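PDB 3WG9: redox-sensing transcriptional repressor rex from Thermoanaerobacter ethanolicus, which probably represses transcription in response to the cellular NADH/NAD(+) ratio, binding DNA as a homodimer whose subunits each combine a winged-helix and a Rossmann-fold domain. Local coordinates for residues Glu23-Asn28 and Tyr66-Leu71; Arg17-Leu22 and Leu79-Thr84. All coordinates share one frame; numbering follows the deposited sequence.

Interaction 1 of 2, residues Glu23-Asn28 and Tyr66-Leu71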
ATOM      1  N   GLU B  23     -16.453   7.330   3.051  1.00 42.40           N
ATOM      2  CA  GLU B  23     -16.551   7.963   1.749  1.00 45.34           C
ATOM      3  C   GLU B  23     -17.486   7.178   0.820  1.00 46.53           C
ATOM      4  O   GLU B  23     -18.342   7.752   0.146  1.00 47.98           O
ATOM      5  CB  GLU B  23     -15.141   8.138   1.150  1.00 45.17           C
ATOM      6  CG  GLU B  23     -15.102   8.988  -0.092  1.00 48.99           C
ATOM      7  CD  GLU B  23     -13.645   9.254  -0.512  1.00 54.83           C
ATOM      8  OE1 GLU B  23     -13.140   8.530  -1.391  1.00 60.60           O
ATOM      9  OE2 GLU B  23     -12.982  10.115   0.089  1.00 51.58           O
ATOM     10  N   GLU B  24     -17.370   5.857   0.827  1.00 46.16           N
ATOM     11  CA  GLU B  24     -18.184   5.003  -0.015  1.00 49.97           C
ATOM     12  C   GLU B  24     -19.656   5.076   0.393  1.00 52.15           C
ATOM     13  O   GLU B  24     -20.522   5.229  -0.462  1.00 55.27           O
ATOM     14  CB  GLU B  24     -17.646   3.585   0.049  1.00 48.88           C
ATOM     15  CG  GLU B  24     -18.449   2.499  -0.691  1.00 58.15           C
ATOM     16  CD  GLU B  24     -17.839   1.115  -0.450  1.00 67.12           C
ATOM     17  OE1 GLU B  24     -18.564   0.163  -0.073  1.00 69.61           O
ATOM     18  OE2 GLU B  24     -16.598   0.999  -0.571  1.00 70.87           O
ATOM     19  N   LEU B  25     -19.923   5.044   1.696  1.00 52.19           N
ATOM     20  CA  LEU B  25     -21.272   5.215   2.237  1.00 53.11           C
ATOM     21  C   LEU B  25     -21.831   6.601   1.924  1.00 54.69           C
ATOM     22  O   LEU B  25     -23.008   6.746   1.600  1.00 56.68           O
ATOM     23  CB  LEU B  25     -21.285   4.978   3.762  1.00 52.67           C
ATOM     24  CG  LEU B  25     -20.857   3.673   4.447  1.00 52.28           C
ATOM     25  CD1 LEU B  25     -20.848   3.864   5.958  1.00 50.12           C
ATOM     26  CD2 LEU B  25     -21.724   2.465   4.085  1.00 53.96           C
ATOM     27  N   LEU B  26     -21.004   7.627   2.047  1.00 54.68           N
ATOM     28  CA  LEU B  26     -21.438   8.967   1.746  1.00 57.17           C
ATOM     29  C   LEU B  26     -21.785   9.096   0.254  1.00 60.63           C
ATOM     30  O   LEU B  26     -22.778   9.735  -0.104  1.00 63.33           O
ATOM     31  CB  LEU B  26     -20.390   9.997   2.179  1.00 55.49           C
ATOM     32  CG  LEU B  26     -20.751  11.453   1.912  1.00 56.73           C
ATOM     33  CD1 LEU B  26     -21.834  12.010   2.856  1.00 55.43           C
ATOM     34  CD2 LEU B  26     -19.471  12.269   1.976  1.00 59.60           C
ATOM     35  N   LYS B  27     -21.019   8.431  -0.605  1.00 61.21           N
ATOM     36  CA  LYS B  27     -21.329   8.430  -2.032  1.00 64.36           C
ATOM     37  C   LYS B  27     -22.657   7.735  -2.342  1.00 65.32           C
ATOM     38  O   LYS B  27     -23.366   8.151  -3.254  1.00 67.99           O
ATOM     39  CB  LYS B  27     -20.211   7.763  -2.820  1.00 63.58           C
ATOM     40  CG  LYS B  27     -19.987   8.354  -4.192  1.00 68.42           C
ATOM     41  CD  LYS B  27     -18.501   8.262  -4.533  1.00 71.48           C
ATOM     42  CE  LYS B  27     -17.626   8.628  -3.321  1.00 73.52           C
ATOM     43  NZ  LYS B  27     -16.140   8.623  -3.618  1.00 72.37           N
ATOM     44  N   ASN B  28     -22.973   6.673  -1.605  1.00 65.05           N
ATOM     45  CA  ASN B  28     -24.253   5.944  -1.733  1.00 66.35           C
ATOM     46  C   ASN B  28     -25.375   6.579  -0.927  1.00 66.51           C
ATOM     47  O   ASN B  28     -26.421   5.969  -0.705  1.00 68.37           O
ATOM     48  CB  ASN B  28     -24.106   4.488  -1.275  1.00 65.57           C
ATOM     49  CG  ASN B  28     -23.066   3.724  -2.055  1.00 65.78           C
ATOM     50  OD1 ASN B  28     -22.511   4.230  -3.013  1.00 70.81           O
ATOM     51  ND2 ASN B  28     -22.807   2.485  -1.656  1.00 69.57           N
ATOM     52  N   TYR B  66     -23.399   6.385  14.105  1.00 56.94           N
ATOM     53  CA  TYR B  66     -22.775   7.595  13.624  1.00 53.08           C
ATOM     54  C   TYR B  66     -23.537   8.163  12.439  1.00 51.81           C
ATOM     55  O   TYR B  66     -23.990   7.425  11.563  1.00 51.20           O
ATOM     56  CB  TYR B  66     -21.344   7.246  13.151  1.00 52.17           C
ATOM     57  CG  TYR B  66     -20.453   6.680  14.248  1.00 46.73           C
ATOM     58  CD1 TYR B  66     -19.820   7.525  15.148  1.00 48.72           C
ATOM     59  CD2 TYR B  66     -20.290   5.300  14.402  1.00 45.53           C
ATOM     60  CE1 TYR B  66     -19.014   7.008  16.134  1.00 46.78           C
ATOM     61  CE2 TYR B  66     -19.448   4.784  15.377  1.00 45.04           C
ATOM     62  CZ  TYR B  66     -18.849   5.651  16.250  1.00 44.73           C
ATOM     63  OH  TYR B  66     -18.100   5.161  17.296  1.00 41.75           O
ATOM     64  N   ASN B  67     -23.570   9.476  12.360  1.00 50.53           N
ATOM     65  CA  ASN B  67     -23.918  10.144  11.121  1.00 52.38           C
ATOM     66  C   ASN B  67     -22.713  10.045  10.162  1.00 50.14           C
ATOM     67  O   ASN B  67     -21.583  10.410  10.513  1.00 48.44           O
ATOM     68  CB  ASN B  67     -24.264  11.624  11.395  1.00 53.30           C
ATOM     69  CG  ASN B  67     -24.653  12.363  10.143  1.00 55.99           C
ATOM     70  OD1 ASN B  67     -23.805  12.908   9.452  1.00 53.92           O
ATOM     71  ND2 ASN B  67     -25.960  12.391   9.832  1.00 56.18           N
ATOM     72  N   VAL B  68     -22.967   9.504   8.981  1.00 50.65           N
ATOM     73  CA  VAL B  68     -21.929   9.240   8.001  1.00 48.28           C
ATOM     74  C   VAL B  68     -21.226  10.516   7.596  1.00 48.69           C
ATOM     75  O   VAL B  68     -19.995  10.585   7.631  1.00 47.80           O
ATOM     76  CB  VAL B  68     -22.526   8.546   6.771  1.00 48.83           C
ATOM     77  CG1 VAL B  68     -21.549   8.565   5.599  1.00 47.81           C
ATOM     78  CG2 VAL B  68     -22.954   7.140   7.115  1.00 47.72           C
ATOM     79  N   GLU B  69     -21.990  11.538   7.203  1.00 50.67           N
ATOM     80  CA  GLU B  69     -21.377  12.731   6.643  1.00 51.57           C
ATOM     81  C   GLU B  69     -20.530  13.430   7.698  1.00 51.47           C
ATOM     82  O   GLU B  69     -19.475  13.988   7.389  1.00 49.68           O
ATOM     83  CB  GLU B  69     -22.427  13.701   6.079  1.00 55.46           C
ATOM     84  CG  GLU B  69     -21.834  14.941   5.381  1.00 59.82           C
ATOM     85  CD  GLU B  69     -22.941  15.852   4.833  1.00 70.68           C
ATOM     86  OE1 GLU B  69     -23.851  15.320   4.149  1.00 73.71           O
ATOM     87  OE2 GLU B  69     -22.961  17.075   5.143  1.00 73.36           O
ATOM     88  N   GLU B  70     -21.001  13.442   8.944  1.00 51.26           N
ATOM     89  CA  GLU B  70     -20.278  14.174   9.991  1.00 50.79           C
ATOM     90  C   GLU B  70     -19.022  13.411  10.420  1.00 47.40           C
ATOM     91  O   GLU B  70     -18.002  14.023  10.743  1.00 45.74           O
ATOM     92  CB  GLU B  70     -21.173  14.401  11.220  1.00 53.16           C
ATOM     93  CG  GLU B  70     -22.339  15.324  10.902  1.00 61.54           C
ATOM     94  CD  GLU B  70     -23.104  15.807  12.141  1.00 72.01           C
ATOM     95  OE1 GLU B  70     -23.276  15.008  13.089  1.00 69.36           O
ATOM     96  OE2 GLU B  70     -23.529  16.997  12.145  1.00 78.09           O
ATOM     97  N   LEU B  71     -19.129  12.090  10.485  1.00 44.88           N
ATOM     98  CA  LEU B  71     -17.966  11.284  10.861  1.00 43.76           C
ATOM     99  C   LEU B  71     -16.948  11.428   9.735  1.00 43.13           C
ATOM    100  O   LEU B  71     -15.743  11.684   9.984  1.00 42.79           O
ATOM    101  CB  LEU B  71     -18.338   9.840  11.175  1.00 41.76           C
ATOM    102  CG  LEU B  71     -17.210   8.828  11.450  1.00 40.31           C
ATOM    103  CD1 LEU B  71     -16.202   9.386  12.451  1.00 39.11           C
ATOM    104  CD2 LEU B  71     -17.725   7.468  11.824  1.00 40.74           C
TER
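Val68 presses its CG1 methyl against the helix that carries Leu25 and Leu26, where the packing is tight. Val68 CG1 lies 3.7 Å from the backbone N of Leu26 and 3.9 Å from its CB. Leu25 flanks the same valine, its CB 4.0 Å from Val68 CG1, while its CD1 meets the other methyl, CG2, the two side chains crossing at about a right angle. With CG1 anti to its own backbone N (chi1 166°), Val68 lays that methyl against both leucines and leaves CG2 to the end of Leu25; a short beta-branched residue suits a place where the other helix's backbone comes so near.

The outer side is looser. Leu26 CD1 reaches the aliphatic stem of Glu69, 3.7 Å from its CB, and the two side chains meet at a slant. Glu69 is solvent-exposed and extended beyond CG, so its methylenes shield the leucine while the carboxylate stays at the surface. No hydrogen bond joins 23-28 to 66-71; the contact between them is apolar. The start of the second helix is fixed from within: Asn67, its N-cap, accepts the N-H of Glu70 at OD1 (2.9 Å) in the carbonyl plane, a role that suits asparagine's short amide.

The contact sets the C-terminal end of helix 9-27, in the predicted helix-turn-helix region, against the first turn of helix 68-78. Ile33 of strand 32-33 touches both Leu25 and Val68, and Leu22, one turn back, also packs on Val68. Strand 66-67 pairs antiparallel with 32-33, forming the small two-stranded sheet of the winged-helix domain, beside the two helices.

Interaction 2 of 2, residues Arg17-Leu22 and Leu79-Thr84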
ATOM      1  N   ARG B  17      -8.522   3.958   6.827  1.00 29.29           N
ATOM      2  CA  ARG B  17      -9.495   2.889   6.545  1.00 31.95           C
ATOM      3  C   ARG B  17     -10.904   3.353   6.950  1.00 32.58           C
ATOM      4  O   ARG B  17     -11.859   3.224   6.166  1.00 31.37           O
ATOM      5  CB  ARG B  17      -9.132   1.604   7.276  1.00 31.21           C
ATOM      6  CG  ARG B  17      -7.715   1.056   6.970  1.00 36.84           C
ATOM      7  CD  ARG B  17      -7.495  -0.271   7.734  1.00 40.67           C
ATOM      8  NE  ARG B  17      -8.557  -1.221   7.399  1.00 47.11           N
ATOM      9  CZ  ARG B  17      -9.191  -1.994   8.288  1.00 49.55           C
ATOM     10  NH1 ARG B  17      -8.886  -1.934   9.577  1.00 48.46           N
ATOM     11  NH2 ARG B  17     -10.110  -2.848   7.875  1.00 49.21           N
ATOM     12  N   TYR B  18     -11.058   4.017   8.112  1.00 32.34           N
ATOM     13  CA  TYR B  18     -12.425   4.503   8.416  1.00 30.80           C
ATOM     14  C   TYR B  18     -12.877   5.527   7.390  1.00 33.10           C
ATOM     15  O   TYR B  18     -14.026   5.487   6.906  1.00 33.69           O
ATOM     16  CB  TYR B  18     -12.468   5.146   9.794  1.00 32.70           C
ATOM     17  CG  TYR B  18     -11.973   4.273  10.927  1.00 30.94           C
ATOM     18  CD1 TYR B  18     -12.171   2.893  10.943  1.00 34.90           C
ATOM     19  CD2 TYR B  18     -11.368   4.854  12.025  1.00 35.15           C
ATOM     20  CE1 TYR B  18     -11.744   2.109  12.017  1.00 37.48           C
ATOM     21  CE2 TYR B  18     -10.982   4.093  13.113  1.00 33.73           C
ATOM     22  CZ  TYR B  18     -11.148   2.723  13.107  1.00 34.72           C
ATOM     23  OH  TYR B  18     -10.674   2.018  14.199  1.00 33.85           O
ATOM     24  N   HIS B  19     -11.979   6.451   7.019  1.00 31.09           N
ATOM     25  CA  HIS B  19     -12.320   7.557   6.096  1.00 34.24           C
ATOM     26  C   HIS B  19     -12.769   6.975   4.732  1.00 35.00           C
ATOM     27  O   HIS B  19     -13.757   7.389   4.116  1.00 36.05           O
ATOM     28  CB  HIS B  19     -11.029   8.393   5.906  1.00 33.31           C
ATOM     29  CG  HIS B  19     -11.202   9.619   5.074  1.00 36.76           C
ATOM     30  ND1 HIS B  19     -10.894   9.661   3.725  1.00 37.89           N
ATOM     31  CD2 HIS B  19     -11.648  10.855   5.398  1.00 36.94           C
ATOM     32  CE1 HIS B  19     -11.131  10.875   3.258  1.00 38.61           C
ATOM     33  NE2 HIS B  19     -11.593  11.620   4.252  1.00 40.70           N
ATOM     34  N   ARG B  20     -12.024   6.015   4.230  1.00 34.52           N
ATOM     35  CA  ARG B  20     -12.312   5.424   2.910  1.00 35.26           C
ATOM     36  C   ARG B  20     -13.669   4.664   2.888  1.00 35.61           C
ATOM     37  O   ARG B  20     -14.410   4.698   1.916  1.00 36.54           O
ATOM     38  CB  ARG B  20     -11.168   4.422   2.594  1.00 35.61           C
ATOM     39  CG  ARG B  20     -11.196   3.790   1.160  1.00 35.26           C
ATOM     40  CD  ARG B  20      -9.822   3.171   0.749  1.00 35.59           C
ATOM     41  NE  ARG B  20      -9.158   2.425   1.809  1.00 31.61           N
ATOM     42  CZ  ARG B  20      -9.463   1.177   2.178  1.00 36.13           C
ATOM     43  NH1 ARG B  20     -10.466   0.556   1.578  1.00 38.10           N
ATOM     44  NH2 ARG B  20      -8.804   0.534   3.161  1.00 28.22           N
ATOM     45  N   TYR B  21     -13.974   3.943   3.953  1.00 35.04           N
ATOM     46  CA  TYR B  21     -15.238   3.239   4.052  1.00 38.95           C
ATOM     47  C   TYR B  21     -16.443   4.202   4.163  1.00 40.05           C
ATOM     48  O   TYR B  21     -17.423   4.005   3.439  1.00 42.43           O
ATOM     49  CB  TYR B  21     -15.248   2.198   5.169  1.00 37.53           C
ATOM     50  CG  TYR B  21     -16.563   1.463   5.271  1.00 46.34           C
ATOM     51  CD1 TYR B  21     -17.093   0.805   4.156  1.00 53.55           C
ATOM     52  CD2 TYR B  21     -17.284   1.426   6.459  1.00 50.16           C
ATOM     53  CE1 TYR B  21     -18.301   0.145   4.199  1.00 58.32           C
ATOM     54  CE2 TYR B  21     -18.518   0.743   6.519  1.00 57.58           C
ATOM     55  CZ  TYR B  21     -19.011   0.103   5.379  1.00 60.17           C
ATOM     56  OH  TYR B  21     -20.206  -0.587   5.386  1.00 67.43           O
ATOM     57  N   LEU B  22     -16.346   5.231   5.012  1.00 39.96           N
ATOM     58  CA  LEU B  22     -17.315   6.333   5.103  1.00 41.77           C
ATOM     59  C   LEU B  22     -17.532   7.122   3.803  1.00 43.90           C
ATOM     60  O   LEU B  22     -18.648   7.601   3.520  1.00 43.53           O
ATOM     61  CB  LEU B  22     -16.905   7.305   6.205  1.00 41.82           C
ATOM     62  CG  LEU B  22     -17.307   6.738   7.579  1.00 45.06           C
ATOM     63  CD1 LEU B  22     -16.435   7.308   8.680  1.00 50.13           C
ATOM     64  CD2 LEU B  22     -18.780   6.975   7.871  1.00 45.01           C
ATOM     65  N   LEU B  79      -7.270  13.763   9.438  1.00 30.19           N
ATOM     66  CA  LEU B  79      -6.201  13.261   8.521  1.00 30.57           C
ATOM     67  C   LEU B  79      -5.450  14.383   7.819  1.00 32.83           C
ATOM     68  O   LEU B  79      -4.556  14.096   7.007  1.00 30.01           O
ATOM     69  CB  LEU B  79      -6.794  12.329   7.447  1.00 30.71           C
ATOM     70  CG  LEU B  79      -7.259  11.034   8.096  1.00 28.78           C
ATOM     71  CD1 LEU B  79      -8.158  10.300   7.116  1.00 32.19           C
ATOM     72  CD2 LEU B  79      -6.039  10.208   8.494  1.00 28.77           C
ATOM     73  N   GLY B  80      -5.799  15.637   8.155  1.00 34.30           N
ATOM     74  CA  GLY B  80      -5.128  16.838   7.603  1.00 36.21           C
ATOM     75  C   GLY B  80      -5.463  17.044   6.144  1.00 36.83           C
ATOM     76  O   GLY B  80      -4.768  17.806   5.447  1.00 38.79           O
ATOM     77  N   LEU B  81      -6.588  16.479   5.714  1.00 36.15           N
ATOM     78  CA  LEU B  81      -7.028  16.570   4.315  1.00 36.85           C
ATOM     79  C   LEU B  81      -7.802  17.853   3.974  1.00 41.01           C
ATOM     80  O   LEU B  81      -8.140  18.060   2.824  1.00 42.06           O
ATOM     81  CB  LEU B  81      -7.762  15.307   3.846  1.00 34.82           C
ATOM     82  CG  LEU B  81      -6.944  14.015   4.069  1.00 37.48           C
ATOM     83  CD1 LEU B  81      -7.773  12.833   3.683  1.00 35.24           C
ATOM     84  CD2 LEU B  81      -5.714  14.031   3.168  1.00 37.31           C
ATOM     85  N   ASP B  82      -7.981  18.726   4.964  1.00 43.15           N
ATOM     86  CA  ASP B  82      -8.452  20.100   4.746  1.00 50.04           C
ATOM     87  C   ASP B  82      -7.304  21.045   4.377  1.00 50.28           C
ATOM     88  O   ASP B  82      -7.550  22.214   4.076  1.00 53.04           O
ATOM     89  CB  ASP B  82      -9.108  20.597   6.039  1.00 51.87           C
ATOM     90  CG  ASP B  82      -8.127  20.573   7.205  1.00 57.55           C
ATOM     91  OD1 ASP B  82      -7.497  19.505   7.434  1.00 58.39           O
ATOM     92  OD2 ASP B  82      -7.906  21.633   7.840  1.00 62.96           O
ATOM     93  N   LYS B  83      -6.060  20.573   4.450  1.00 47.86           N
ATOM     94  CA  LYS B  83      -4.892  21.385   4.102  1.00 48.01           C
ATOM     95  C   LYS B  83      -4.397  20.983   2.709  1.00 46.16           C
ATOM     96  O   LYS B  83      -4.876  20.006   2.146  1.00 44.99           O
ATOM     97  CB  LYS B  83      -3.740  21.177   5.100  1.00 46.47           C
ATOM     98  CG  LYS B  83      -4.098  21.303   6.578  1.00 54.46           C
ATOM     99  CD  LYS B  83      -4.477  22.736   6.961  1.00 57.80           C
ATOM    100  CE  LYS B  83      -3.934  23.153   8.342  1.00 63.09           C
ATOM    101  NZ  LYS B  83      -4.478  22.373   9.505  1.00 60.31           N
ATOM    102  N   THR B  84      -3.423  21.717   2.174  1.00 44.93           N
ATOM    103  CA  THR B  84      -2.727  21.323   0.929  1.00 45.22           C
ATOM    104  C   THR B  84      -1.273  21.115   1.257  1.00 42.19           C
ATOM    105  O   THR B  84      -0.739  21.762   2.162  1.00 41.96           O
ATOM    106  CB  THR B  84      -2.763  22.429  -0.187  1.00 46.98           C
ATOM    107  OG1 THR B  84      -2.312  23.659   0.383  1.00 52.10           O
ATOM    108  CG2 THR B  84      -4.170  22.601  -0.750  1.00 48.36           C
TER
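His19 meets two leucine methyls, both on the same side of its ring, from the chain that follows helix 68-78. Leu79 CD1 lies 3.7 Å from His19 CB and equally near its CG, approaching the ring obliquely. Leu81 CD1 sits over a face of the imidazole in a CH-pi contact, 4.3 Å from the ring centroid and 28° off its normal, nearest CE1 at 3.9 Å. The ring stands out from helix 9-27 because CG is anti to the backbone N (chi1 -176°), which carries it toward both leucines. Leucine suits both places, bringing a branched apolar end and no polar group to this buried site.

In the next shell, NE2 is hydrogen-bonded to Thr76 OG1 and Tyr72 stacks on the ring; both residues belong to helix 68-78. Histidine thus offers both a flat surface and a nitrogen. Replacing His19 by alanine would remove the ring, and is likely to leave Thr76 OG1 without this partner, Tyr72 without its stack and a gap facing both leucine methyls. The backbone places the leucines: Gly80 ends helix 68-78 in a Schellman motif, its positive phi (71°) being easiest for glycine, and a type I turn from Gly80 to Lys83 follows.

The second subunit closes in: its Tyr204 packs on Leu79 and its Ser203 on Leu81. Within the chain, Leu81 also touches Phe110 of strand 110-117. The contact thus sets helix 9-27 of the winged-helix part against the connection from helix 68-78 to strand 85-90, first in sequence and interior in the Rossmann sheet.

In the fold
From the N terminus, helix 9-27 supplies the first side of both contacts, 17-22 and then 23-28. The chain then runs through strand 32-33, helices 35-42 and 46-54 and strand 66-67 before helix 68-78 begins; there interaction 1 closes the shorter loop. Interaction 2 closes the longer one where that helix has ended, so the first lies within the second rather than crossing it. Their centres are 12 Å apart, and Leu22 of 17-22 links them by packing on Leu71 of 66-71. Interaction 1 fastens parts of the winged-helix region to one another, whereas interaction 2 joins that region to the connection entering the six-stranded parallel Rossmann sheet.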